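Local coordinates for oxidoreductase, short-chain dehydrogenase/reductase family (Aeromonas hydrophila subsp. hydrophila, PDB 3L6E), which is a putative NAD(P)-dependent oxidoreductase of the short-chain dehydrogenase/reductase family, possibly a 3-dehydrosphinganine reductase of sphingolipid metabolism, at residues T9-G14 with V30-R35. Numbering follows the deposited sequence.
Sequences TGAGSG and VSMMGR. With SO4 (sulfate ion), chain C.
The methyl of Ala11 meets the first carbon of the Met32 chain, CB to CB at 3.5 Å, and also lies against Met33 O. Both methionines are selenomethionines. Met32 sets CG beside its own backbone N (chi1 -52°); the chain, bent at chi3, leads away from the turn, and the side chain packs on Leu40, Gln43 and Glu44 of helix 37-47. Leu40 touches Ala11 as well, tying the two together. On the face of Thr9, Met33 offers CB to Thr9 CA at 4.1 Å, while its extended chain runs on to Phe68 and Ala71 of helix 61-75. The hydroxyl of Thr9 turns instead to Cys84 N on the neighbouring strand. One backbone hydrogen bond joins the segments, Ala11 N to Met33 O (3.0 Å), nearly straight with 164° at the hydrogen. Met33 O also receives a CA-H...O contact from Thr9 CA (3.4 Å). Beyond Thr9 the chain makes a type I beta turn from Gly10 to Ser13: Gly10 O accepts both Ser13 N and Ser13 OG, the latter at 2.6 Å, and Ser13 is the N-cap of helix 14-25, its hydroxyl bonding to Gly16 N. A sulfate ion, probably picked up during crystallisation, bridges the segments, with Gly12 N giving to O3 at 2.8 Å and Arg35 N to O2 at 2.7 Å; Arg36 NE is a further donor. Gly34 CA lies 3.3 Å from sulfate O3, so the strand backbone comes right up to the ion. The whole illustrates how a Rossmann fold builds a nucleotide site: the glycine-rich turn of the first beta-alpha unit lies beside the end of the second strand, where short-chain dehydrogenases bind NAD(P), and the anion may mark part of that cofactor pocket.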
# COMPACT_ATOMS: atom_id res chain seq x y z
N THR A 9 -14.12 9.91 -10.01
CA THR A 9 -14.79 11.09 -9.50
C THR A 9 -13.76 12.11 -9.04
O THR A 9 -12.61 11.79 -8.88
CB THR A 9 -15.70 10.77 -8.34
OG1 THR A 9 -14.93 10.24 -7.27
CG2 THR A 9 -16.73 9.78 -8.73
N GLY A 10 -14.21 13.34 -8.85
CA GLY A 10 -13.31 14.41 -8.48
C GLY A 10 -12.22 14.50 -9.51
O GLY A 10 -11.06 14.65 -9.18
N ALA A 11 -12.61 14.38 -10.76
CA ALA A 11 -11.64 14.26 -11.86
C ALA A 11 -10.93 15.57 -12.17
O ALA A 11 -9.88 15.58 -12.82
CB ALA A 11 -12.32 13.72 -13.11
N GLY A 12 -11.52 16.67 -11.71
CA GLY A 12 -10.92 18.00 -11.84
C GLY A 12 -9.88 18.35 -10.79
O GLY A 12 -9.19 19.35 -10.92
N SER A 13 -9.75 17.53 -9.74
CA SER A 13 -8.69 17.73 -8.72
C SER A 13 -7.31 17.40 -9.29
O SER A 13 -7.20 16.65 -10.27
CB SER A 13 -8.98 16.87 -7.48
OG SER A 13 -8.95 15.48 -7.82
N GLY A 14 -6.26 17.95 -8.69
CA GLY A 14 -4.89 17.69 -9.15
C GLY A 14 -4.67 16.18 -9.16
O GLY A 14 -4.10 15.63 -10.10
N VAL A 30 -11.86 6.42 -19.68
CA VAL A 30 -12.16 6.99 -18.37
C VAL A 30 -13.37 7.90 -18.40
O VAL A 30 -13.39 8.86 -19.14
CB VAL A 30 -10.93 7.72 -17.76
CG1 VAL A 30 -11.25 8.26 -16.41
CG2 VAL A 30 -9.75 6.80 -17.66
N SER A 31 -14.39 7.57 -17.60
CA SER A 31 -15.52 8.48 -17.42
C SER A 31 -15.17 9.42 -16.27
O SER A 31 -15.14 9.01 -15.09
CB SER A 31 -16.79 7.71 -17.10
OG SER A 31 -17.29 7.08 -18.26
N MSE A 32 -14.88 10.67 -16.61
CA MSE A 32 -14.47 11.66 -15.60
C MSE A 32 -15.70 12.31 -14.98
O MSE A 32 -16.49 12.92 -15.68
CB MSE A 32 -13.58 12.73 -16.23
CG MSE A 32 -12.39 12.18 -17.01
SE MSE A 32 -11.31 13.58 -17.82
CE MSE A 32 -12.68 14.47 -18.89
N MSE A 33 -15.85 12.20 -13.67
CA MSE A 33 -16.93 12.93 -12.99
C MSE A 33 -16.39 14.05 -12.12
O MSE A 33 -15.47 13.84 -11.35
CB MSE A 33 -17.79 12.00 -12.15
CG MSE A 33 -18.50 10.93 -12.99
SE MSE A 33 -19.57 9.78 -11.86
CE MSE A 33 -20.12 8.50 -13.25
N GLY A 34 -16.98 15.24 -12.26
CA GLY A 34 -16.54 16.40 -11.51
C GLY A 34 -17.56 17.52 -11.43
O GLY A 34 -18.47 17.61 -12.26
N ARG A 35 -17.40 18.36 -10.41
CA ARG A 35 -18.29 19.50 -10.19
C ARG A 35 -17.95 20.69 -11.10
O ARG A 35 -18.80 21.54 -11.36
CB ARG A 35 -18.16 19.95 -8.73
CG ARG A 35 -19.33 19.64 -7.84
CD ARG A 35 -20.09 20.91 -7.49
NE ARG A 35 -21.10 21.28 -8.48
CZ ARG A 35 -22.03 22.22 -8.30
NH1 ARG A 35 -22.09 22.91 -7.16
NH2 ARG A 35 -22.89 22.48 -9.27
S SO4 C . -14.06 18.39 -9.11
O1 SO4 C . -14.02 19.63 -9.86
O2 SO4 C . -15.41 18.14 -8.59
O3 SO4 C . -13.69 17.35 -10.06
O4 SO4 C . -13.12 18.47 -7.98